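Local structure of putative cell adhesion protein (Bacteroides eggerthii, 4GPV) at residues 200-208 / 252-260; 276-284 / 314-324. The protein is probably a pilin of the FimA-like family, a subunit of the pili that Bacteroides-type gut bacteria build, and is thought to act in cell adhesion. All coordinates share one frame; numbering follows the deposited sequence. Where two conformers were deposited one is given.

Overall arrangement
Going from the N terminus, the chain first reaches 200-208, which leaves helix 198-201 and runs into strand 207-209. After 43 intervening residues, the last of them including strand 247-251, it comes back in the loop 252-260, and contact 1 closes there. Strand 262-271 then leads to strand 274-283, which supplies 276-284; past strand 297-306 the loop 314-324 comes back onto it and closes contact 2. The two closures follow in series, neither nested nor crossed, with centres about 20 Å apart. Both reach the sheet built round strand 176-193, in the C-terminal FimA-like domain, and they touch where Pro-260 CB packs on Phe-284 O at 3.6 Å.

Contact 1: 200-208 / 252-260; sequences EKVTQNEFY and FGNDGTTQP
Two consecutive Asx turns, headed by Asn-254 and Asp-255, shape the loop that packs against 200-208. Asp-255 N donates to Val-202 O (2.9 Å), while Val-202 CG2 lies 3.8 Å from Asp-255 OD2, the two side chains meeting at about a right angle. Gly-253 sits close under this strip: a side chain there would run into Lys-201 O. Its own carbonyl oxygen takes a bond from Gln-204 NE2 at 2.8 Å, nearly straight at 160° and almost flat with the Gln-204 amide. The glutamine gets there by bending at chi2 (-76°), which swings NE2 round to the carbonyl of Gly-253; NE2 also donates to Lys-191 O, so one amide nitrogen links the loop and strand 176-193 of the C-terminal FimA-like domain.

Asp-255 OD1 is gripped by both Thr-257 N and Thr-257 OG1, which come from one face of the carboxylate. A water accepts from Gln-204 N and lies 2.7 Å from the same Asp-255 OD1, to which it probably donates. A second water donates to Gln-204 O and lies 2.6 Å from Thr-258 OG1, so it sits between the two segments.

Further along, the ring of Phe-207, the first residue of strand 207-209, is wedged into the loop. Gln-259 CB lies over one face, 3.9 Å from Phe-207 CZ, and Thr-258 CG2 and Asn-254 ND2 approach its edge. Asn-254, with CG anti to its backbone N (chi1 -174°), spans the loop: OD1 accepts from Gly-256 N, a donor well above the carbonyl plane, and ND2 gives an in-plane bond of 2.9 Å to Gln-259 O. ND2 also bonds Thr-261 OG1.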
loop_
_atom_site.group_PDB
_atom_site.type_symbol
_atom_site.label_atom_id
_atom_site.label_comp_id
_atom_site.label_asym_id
_atom_site.label_seq_id
_atom_site.Cartn_x
_atom_site.Cartn_y
_atom_site.Cartn_z
ATOM N N GLU A 200 -9.566 -9.838 6.193
ATOM C CA GLU A 200 -10.258 -8.546 6.113
ATOM C C GLU A 200 -9.376 -7.479 5.460
ATOM O O GLU A 200 -9.896 -6.624 4.733
ATOM C CB GLU A 200 -10.681 -8.067 7.508
ATOM C CG GLU A 200 -11.930 -8.762 8.052
ATOM C CD GLU A 200 -12.251 -8.593 9.532
ATOM O OE1 GLU A 200 -11.375 -8.140 10.303
ATOM O OE2 GLU A 200 -13.374 -8.971 9.933
ATOM N N LYS A 201 -8.046 -7.517 5.729
ATOM C CA LYS A 201 -7.106 -6.511 5.231
ATOM C C LYS A 201 -6.917 -6.537 3.723
ATOM O O LYS A 201 -6.471 -5.519 3.175
ATOM C CB LYS A 201 -5.747 -6.668 5.914
ATOM C CG LYS A 201 -5.770 -6.242 7.378
ATOM C CD LYS A 201 -4.402 -6.501 8.023
ATOM C CE LYS A 201 -4.347 -5.931 9.428
ATOM N NZ LYS A 201 -3.064 -6.282 10.087
ATOM N N VAL A 202 -7.275 -7.662 3.042
ATOM C CA VAL A 202 -7.105 -7.788 1.581
ATOM C C VAL A 202 -8.456 -7.818 0.843
ATOM O O VAL A 202 -8.478 -8.076 -0.359
ATOM C CB VAL A 202 -6.225 -9.020 1.203
ATOM C CG1 VAL A 202 -4.813 -8.867 1.783
ATOM C CG2 VAL A 202 -6.857 -10.344 1.666
ATOM N N THR A 203 -9.562 -7.550 1.548
ATOM C CA THR A 203 -10.871 -7.554 0.893
ATOM C C THR A 203 -11.209 -6.140 0.456
ATOM O O THR A 203 -11.209 -5.234 1.290
ATOM C CB THR A 203 -11.951 -8.122 1.820
ATOM O OG1 THR A 203 -11.476 -9.329 2.415
ATOM C CG2 THR A 203 -13.258 -8.378 1.068
ATOM N N GLN A 204 -11.537 -5.959 -0.835
ATOM C CA GLN A 204 -11.867 -4.642 -1.384
ATOM C C GLN A 204 -13.082 -4.719 -2.247
ATOM O O GLN A 204 -13.231 -5.685 -2.980
ATOM C CB GLN A 204 -10.688 -4.115 -2.241
ATOM C CG GLN A 204 -9.358 -3.974 -1.477
ATOM C CD GLN A 204 -9.266 -2.785 -0.543
ATOM O OE1 GLN A 204 -10.164 -1.944 -0.430
ATOM N NE2 GLN A 204 -8.186 -2.709 0.186
ATOM N N ASN A 205 -13.913 -3.669 -2.227
ATOM C CA ASN A 205 -15.037 -3.570 -3.140
ATOM C C ASN A 205 -15.094 -2.148 -3.728
ATOM O O ASN A 205 -15.988 -1.841 -4.508
ATOM C CB ASN A 205 -16.364 -4.008 -2.474
ATOM C CG ASN A 205 -16.852 -3.189 -1.312
ATOM O OD1 ASN A 205 -16.261 -2.188 -0.894
ATOM N ND2 ASN A 205 -17.986 -3.612 -0.771
ATOM N N GLU A 206 -14.110 -1.298 -3.362
ATOM C CA GLU A 206 -13.898 0.059 -3.853
ATOM C C GLU A 206 -12.429 0.240 -4.198
ATOM O O GLU A 206 -11.560 -0.302 -3.531
ATOM C CB GLU A 206 -14.350 1.138 -2.866
ATOM C CG GLU A 206 -15.850 1.230 -2.702
ATOM C CD GLU A 206 -16.217 2.340 -1.734
ATOM O OE1 GLU A 206 -15.903 2.211 -0.528
ATOM O OE2 GLU A 206 -16.736 3.380 -2.196
ATOM N N PHE A 207 -12.167 0.984 -5.255
ATOM C CA PHE A 207 -10.815 1.120 -5.783
ATOM C C PHE A 207 -10.515 2.511 -6.291
ATOM O O PHE A 207 -11.418 3.232 -6.704
ATOM C CB PHE A 207 -10.680 0.172 -7.015
ATOM C CG PHE A 207 -11.045 -1.268 -6.740
ATOM C CD1 PHE A 207 -10.121 -2.131 -6.173
ATOM C CD2 PHE A 207 -12.363 -1.703 -6.859
ATOM C CE1 PHE A 207 -10.485 -3.426 -5.804
ATOM C CE2 PHE A 207 -12.727 -3.000 -6.479
ATOM C CZ PHE A 207 -11.773 -3.860 -5.986
ATOM N N TYR A 208 -9.227 2.791 -6.452
ATOM C CA TYR A 208 -8.768 3.953 -7.203
ATOM C C TYR A 208 -8.098 3.434 -8.477
ATOM O O TYR A 208 -7.552 2.323 -8.460
ATOM C CB TYR A 208 -7.776 4.793 -6.397
ATOM C CG TYR A 208 -8.376 5.405 -5.153
ATOM C CD1 TYR A 208 -9.142 6.570 -5.226
ATOM C CD2 TYR A 208 -8.146 4.846 -3.904
ATOM C CE1 TYR A 208 -9.666 7.159 -4.072
ATOM C CE2 TYR A 208 -8.707 5.390 -2.754
ATOM C CZ TYR A 208 -9.462 6.548 -2.843
ATOM O OH TYR A 208 -9.911 7.112 -1.677
ATOM N N PHE A 252 -3.129 -0.496 -1.034
ATOM C CA PHE A 252 -3.578 -1.344 0.051
ATOM C C PHE A 252 -3.841 -2.809 -0.422
ATOM O O PHE A 252 -3.867 -3.109 -1.630
ATOM C CB PHE A 252 -4.828 -0.754 0.718
ATOM C CG PHE A 252 -4.558 0.516 1.494
ATOM C CD1 PHE A 252 -3.381 0.670 2.233
ATOM C CD2 PHE A 252 -5.504 1.532 1.541
ATOM C CE1 PHE A 252 -3.137 1.859 2.956
ATOM C CE2 PHE A 252 -5.264 2.709 2.281
ATOM C CZ PHE A 252 -4.092 2.847 2.993
ATOM N N GLY A 253 -4.037 -3.701 0.550
ATOM C CA GLY A 253 -4.272 -5.120 0.309
ATOM C C GLY A 253 -5.381 -5.370 -0.680
ATOM O O GLY A 253 -6.367 -4.643 -0.701
ATOM N N ASN A 254 -5.208 -6.343 -1.556
ATOM C CA ASN A 254 -6.230 -6.653 -2.547
ATOM C C ASN A 254 -6.049 -8.097 -3.017
ATOM O O ASN A 254 -5.163 -8.346 -3.828
ATOM C CB ASN A 254 -6.204 -5.684 -3.763
ATOM C CG ASN A 254 -7.351 -5.913 -4.726
ATOM O OD1 ASN A 254 -8.320 -6.658 -4.457
ATOM N ND2 ASN A 254 -7.257 -5.319 -5.890
ATOM N N ASP A 255 -6.942 -9.005 -2.584
ATOM C CA ASP A 255 -6.889 -10.434 -2.979
ATOM C C ASP A 255 -7.444 -10.647 -4.387
ATOM O O ASP A 255 -7.384 -11.760 -4.935
ATOM C CB ASP A 255 -7.620 -11.340 -1.949
ATOM C CG ASP A 255 -9.087 -11.007 -1.673
ATOM O OD1 ASP A 255 -9.723 -10.320 -2.519
ATOM O OD2 ASP A 255 -9.616 -11.490 -0.659
ATOM N N GLY A 256 -8.006 -9.585 -4.942
ATOM C CA GLY A 256 -8.564 -9.586 -6.284
ATOM C C GLY A 256 -9.831 -10.384 -6.464
ATOM O O GLY A 256 -10.200 -10.645 -7.607
ATOM N N THR A 257 -10.535 -10.736 -5.361
ATOM C CA THR A 257 -11.762 -11.524 -5.487
ATOM C C THR A 257 -12.901 -10.650 -6.047
ATOM O O THR A 257 -13.883 -11.205 -6.568
ATOM C CB THR A 257 -12.093 -12.242 -4.180
ATOM O OG1 THR A 257 -12.201 -11.282 -3.135
ATOM C CG2 THR A 257 -11.024 -13.267 -3.805
ATOM N N THR A 258 -12.763 -9.305 -6.002
ATOM C CA THR A 258 -13.710 -8.423 -6.702
ATOM C C THR A 258 -13.027 -7.967 -7.992
ATOM O O THR A 258 -13.557 -8.150 -9.076
ATOM C CB THR A 258 -14.184 -7.248 -5.843
ATOM O OG1 THR A 258 -14.950 -7.766 -4.749
ATOM C CG2 THR A 258 -15.046 -6.266 -6.642
ATOM N N GLN A 259 -11.840 -7.358 -7.863
ATOM C CA GLN A 259 -11.087 -6.902 -9.038
ATOM C C GLN A 259 -9.640 -6.880 -8.665
ATOM O O GLN A 259 -9.312 -6.151 -7.730
ATOM C CB GLN A 259 -11.536 -5.496 -9.497
ATOM C CG GLN A 259 -10.636 -4.877 -10.598
ATOM C CD GLN A 259 -10.524 -5.679 -11.890
ATOM O OE1 GLN A 259 -11.516 -6.093 -12.490
ATOM N NE2 GLN A 259 -9.307 -5.906 -12.379
ATOM N N PRO A 260 -8.735 -7.591 -9.383
ATOM C CA PRO A 260 -7.322 -7.508 -8.987
ATOM C C PRO A 260 -6.687 -6.189 -9.355
ATOM O O PRO A 260 -7.094 -5.530 -10.299
ATOM C CB PRO A 260 -6.663 -8.615 -9.801
ATOM C CG PRO A 260 -7.559 -8.788 -11.000
ATOM C CD PRO A 260 -8.927 -8.571 -10.471
HETATM O O HOH W 1 -11.482 -8.216 -2.543
HETATM O O HOH W 2 -14.090 -8.571 -2.402
#

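Contact 2: 276-284 / 314-324; sequences SPIFYPILF and GGGTTDPEEPV
Over one face of the Phe-279 ring lies Pro-320, its CG 3.7 Å from the ring centroid and only 7° off the normal, a CH-pi contact; Thr-317 O sits in the ring plane at the edge, and Tyr-214 meets the same ring edge-to-face. The Tyr-280 ring carries Gly-314 O in plane at its edge. The backbones of Phe-279 and Thr-317 form a single antiparallel bridge, a hydrogen-bonded pair, by which the loop 314-324 is laid along strand 274-283 of the C-terminal FimA-like domain: Phe-279 N donates to Thr-317 O, and Thr-317 N returns a bond of 2.9 Å to Phe-279 O. Gly-316 passes so near that a side chain on it would strike Phe-279 O.

Tyr-280 OH donates to Gly-314 O at 2.6 Å, tilted 18° from the carbonyl plane, and has a weak further bond with Arg-168. A phenylalanine here would lack the hydroxyl and would probably leave Gly-314 O without its donor, setting that end of the glycine run freer to shift.

From the bridge residue Thr-317 the chain makes an ST turn, then a type I turn from Asp-319 to Glu-322, where Asp-319 OD1 accepts from Glu-321 N. In Thr-317 a chi1 of -173° sets OG1 opposite the backbone N and puts CG2 between N and the carbonyl carbon, where it meets Pro-281 CG at 3.7 Å; Val-324 CG2 packs on the same proline ring. Leu-283 ends the row, its two branches split: CD1 touches Pro-320 O at 3.3 Å, while CD2 rests 3.6 Å from Glu-321 O.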
loop_
_atom_site.group_PDB
_atom_site.type_symbol
_atom_site.label_atom_id
_atom_site.label_comp_id
_atom_site.label_asym_id
_atom_site.label_seq_id
_atom_site.Cartn_x
_atom_site.Cartn_y
_atom_site.Cartn_z
ATOM N N SER A 276 -4.486 4.878 -30.533
ATOM C CA SER A 276 -5.275 4.153 -29.545
ATOM C C SER A 276 -4.420 3.797 -28.351
ATOM O O SER A 276 -3.212 3.619 -28.503
ATOM C CB SER A 276 -5.869 2.882 -30.169
ATOM O OG SER A 276 -4.878 2.083 -30.792
ATOM N N PRO A 277 -5.024 3.651 -27.157
ATOM C CA PRO A 277 -4.223 3.268 -25.990
ATOM C C PRO A 277 -3.867 1.772 -26.014
ATOM O O PRO A 277 -4.668 0.909 -26.412
ATOM C CB PRO A 277 -5.127 3.615 -24.799
ATOM C CG PRO A 277 -6.492 3.608 -25.336
ATOM C CD PRO A 277 -6.446 3.870 -26.806
ATOM N N ILE A 278 -2.636 1.471 -25.622
ATOM C CA ILE A 278 -2.139 0.095 -25.517
ATOM C C ILE A 278 -1.495 -0.030 -24.165
ATOM O O ILE A 278 -1.149 0.980 -23.540
ATOM C CB ILE A 278 -1.198 -0.376 -26.661
ATOM C CG1 ILE A 278 0.077 0.494 -26.723
ATOM C CG2 ILE A 278 -1.944 -0.432 -28.008
ATOM C CD1 ILE A 278 1.200 -0.022 -27.551
ATOM N N PHE A 279 -1.375 -1.250 -23.695
ATOM C CA PHE A 279 -0.838 -1.506 -22.355
ATOM C C PHE A 279 0.158 -2.645 -22.332
ATOM O O PHE A 279 0.030 -3.595 -23.095
ATOM C CB PHE A 279 -1.999 -1.863 -21.398
ATOM C CG PHE A 279 -3.044 -0.789 -21.249
ATOM C CD1 PHE A 279 -4.114 -0.706 -22.137
ATOM C CD2 PHE A 279 -2.945 0.162 -20.246
ATOM C CE1 PHE A 279 -5.073 0.303 -22.010
ATOM C CE2 PHE A 279 -3.920 1.145 -20.089
ATOM C CZ PHE A 279 -4.959 1.242 -21.006
ATOM N N TYR A 280 1.127 -2.572 -21.400
ATOM C CA TYR A 280 2.057 -3.675 -21.133
ATOM C C TYR A 280 1.798 -3.996 -19.663
ATOM O O TYR A 280 2.361 -3.343 -18.788
ATOM C CB TYR A 280 3.513 -3.275 -21.421
ATOM C CG TYR A 280 3.724 -2.760 -22.824
ATOM C CD1 TYR A 280 4.038 -3.633 -23.867
ATOM C CD2 TYR A 280 3.679 -1.396 -23.102
ATOM C CE1 TYR A 280 4.347 -3.158 -25.139
ATOM C CE2 TYR A 280 3.939 -0.910 -24.391
ATOM C CZ TYR A 280 4.269 -1.797 -25.407
ATOM O OH TYR A 280 4.551 -1.308 -26.670
ATOM N N PRO A 281 0.816 -4.872 -19.374
ATOM C CA PRO A 281 0.363 -5.012 -17.983
ATOM C C PRO A 281 0.790 -6.282 -17.240
ATOM O O PRO A 281 1.213 -7.274 -17.849
ATOM C CB PRO A 281 -1.148 -5.050 -18.167
ATOM C CG PRO A 281 -1.339 -5.740 -19.509
ATOM C CD PRO A 281 -0.072 -5.615 -20.292
ATOM N N ILE A 282 0.594 -6.243 -15.921
ATOM C CA ILE A 282 0.747 -7.392 -15.044
ATOM C C ILE A 282 -0.409 -7.388 -14.053
ATOM O O ILE A 282 -0.614 -6.402 -13.340
ATOM C CB ILE A 282 2.132 -7.548 -14.359
ATOM C CG1 ILE A 282 2.284 -8.968 -13.712
ATOM C CG2 ILE A 282 2.428 -6.461 -13.371
ATOM C CD1 ILE A 282 2.147 -10.261 -14.772
ATOM N N LEU A 283 -1.180 -8.490 -14.032
ATOM C CA LEU A 283 -2.310 -8.646 -13.109
ATOM C C LEU A 283 -1.821 -9.287 -11.844
ATOM O O LEU A 283 -1.155 -10.320 -11.923
ATOM C CB LEU A 283 -3.424 -9.526 -13.724
ATOM C CG LEU A 283 -4.455 -8.851 -14.605
ATOM C CD1 LEU A 283 -3.842 -8.441 -15.887
ATOM C CD2 LEU A 283 -5.571 -9.808 -14.908
ATOM N N PHE A 284 -2.169 -8.708 -10.687
ATOM C CA PHE A 284 -1.808 -9.269 -9.381
ATOM C C PHE A 284 -2.879 -10.286 -8.992
ATOM O O PHE A 284 -3.748 -10.034 -8.127
ATOM C CB PHE A 284 -1.638 -8.187 -8.317
ATOM C CG PHE A 284 -0.325 -7.472 -8.499
ATOM C CD1 PHE A 284 0.851 -8.001 -7.974
ATOM C CD2 PHE A 284 -0.251 -6.305 -9.254
ATOM C CE1 PHE A 284 2.076 -7.344 -8.158
ATOM C CE2 PHE A 284 0.977 -5.636 -9.421
ATOM C CZ PHE A 284 2.127 -6.181 -8.896
ATOM N N GLY A 314 6.140 -5.737 -30.682
ATOM C CA GLY A 314 6.090 -4.977 -29.434
ATOM C C GLY A 314 4.882 -4.087 -29.177
ATOM O O GLY A 314 5.027 -3.045 -28.538
ATOM N N GLY A 315 3.704 -4.515 -29.629
ATOM C CA GLY A 315 2.460 -3.749 -29.558
ATOM C C GLY A 315 1.573 -3.831 -28.327
ATOM O O GLY A 315 0.529 -3.178 -28.290
ATOM N N GLY A 316 1.964 -4.606 -27.327
ATOM C CA GLY A 316 1.197 -4.724 -26.083
ATOM C C GLY A 316 -0.199 -5.285 -26.284
ATOM O O GLY A 316 -0.414 -6.099 -27.187
ATOM N N THR A 317 -1.142 -4.851 -25.447
ATOM C CA THR A 317 -2.545 -5.255 -25.492
ATOM C C THR A 317 -3.484 -4.067 -25.371
ATOM O O THR A 317 -3.162 -3.076 -24.724
ATOM C CB THR A 317 -2.880 -6.296 -24.394
ATOM O OG1 THR A 317 -4.219 -6.750 -24.611
ATOM C CG2 THR A 317 -2.771 -5.735 -22.962
ATOM N N THR A 318 -4.673 -4.193 -25.970
ATOM C CA THR A 318 -5.717 -3.168 -25.891
ATOM C C THR A 318 -6.497 -3.294 -24.577
ATOM O O THR A 318 -7.138 -2.326 -24.175
ATOM C CB THR A 318 -6.694 -3.284 -27.080
ATOM O OG1 THR A 318 -7.392 -4.515 -26.959
ATOM C CG2 THR A 318 -5.994 -3.219 -28.434
ATOM N N ASP A 319 -6.497 -4.492 -23.939
ATOM C CA ASP A 319 -7.266 -4.707 -22.701
ATOM C C ASP A 319 -6.341 -5.115 -21.571
ATOM O O ASP A 319 -5.941 -6.271 -21.490
ATOM C CB ASP A 319 -8.383 -5.759 -22.884
ATOM C CG ASP A 319 -9.377 -5.826 -21.724
ATOM O OD1 ASP A 319 -9.166 -5.129 -20.713
ATOM O OD2 ASP A 319 -10.375 -6.559 -21.841
ATOM N N PRO A 320 -6.035 -4.179 -20.662
ATOM C CA PRO A 320 -5.117 -4.515 -19.565
ATOM C C PRO A 320 -5.757 -5.406 -18.511
ATOM O O PRO A 320 -5.035 -5.935 -17.682
ATOM C CB PRO A 320 -4.759 -3.153 -18.980
ATOM C CG PRO A 320 -5.962 -2.310 -19.241
ATOM C CD PRO A 320 -6.484 -2.775 -20.584
ATOM N N GLU A 321 -7.090 -5.557 -18.528
ATOM C CA GLU A 321 -7.788 -6.378 -17.520
ATOM C C GLU A 321 -7.807 -7.876 -17.866
ATOM O O GLU A 321 -8.220 -8.681 -17.028
ATOM C CB GLU A 321 -9.213 -5.886 -17.312
ATOM C CG GLU A 321 -9.283 -4.481 -16.739
ATOM C CD GLU A 321 -10.675 -3.902 -16.576
ATOM O OE1 GLU A 321 -11.669 -4.661 -16.633
ATOM O OE2 GLU A 321 -10.770 -2.673 -16.379
ATOM N N GLU A 322 -7.367 -8.238 -19.080
ATOM C CA GLU A 322 -7.290 -9.633 -19.529
ATOM C C GLU A 322 -5.820 -10.069 -19.557
ATOM O O GLU A 322 -4.983 -9.314 -20.053
ATOM C CB GLU A 322 -7.945 -9.828 -20.902
ATOM C CG GLU A 322 -9.455 -9.639 -20.949
ATOM C CD GLU A 322 -10.313 -10.481 -20.023
ATOM O OE1 GLU A 322 -10.060 -11.702 -19.902
ATOM O OE2 GLU A 322 -11.265 -9.915 -19.439
ATOM N N PRO A 323 -5.476 -11.284 -19.067
ATOM C CA PRO A 323 -4.060 -11.699 -19.075
ATOM C C PRO A 323 -3.451 -11.718 -20.480
ATOM O O PRO A 323 -4.151 -11.928 -21.478
ATOM C CB PRO A 323 -4.089 -13.100 -18.458
ATOM C CG PRO A 323 -5.365 -13.165 -17.701
ATOM C CD PRO A 323 -6.337 -12.317 -18.457
ATOM N N VAL A 324 -2.152 -11.420 -20.549
ATOM C CA VAL A 324 -1.418 -11.349 -21.807
ATOM C C VAL A 324 -0.565 -12.599 -21.951
ATOM O O VAL A 324 0.127 -12.998 -21.010
ATOM C CB VAL A 324 -0.569 -10.044 -21.922
ATOM C CG1 VAL A 324 0.279 -10.026 -23.193
ATOM C CG2 VAL A 324 -1.461 -8.817 -21.887
HETATM O O HOH W 3 -6.964 0.254 -24.993
#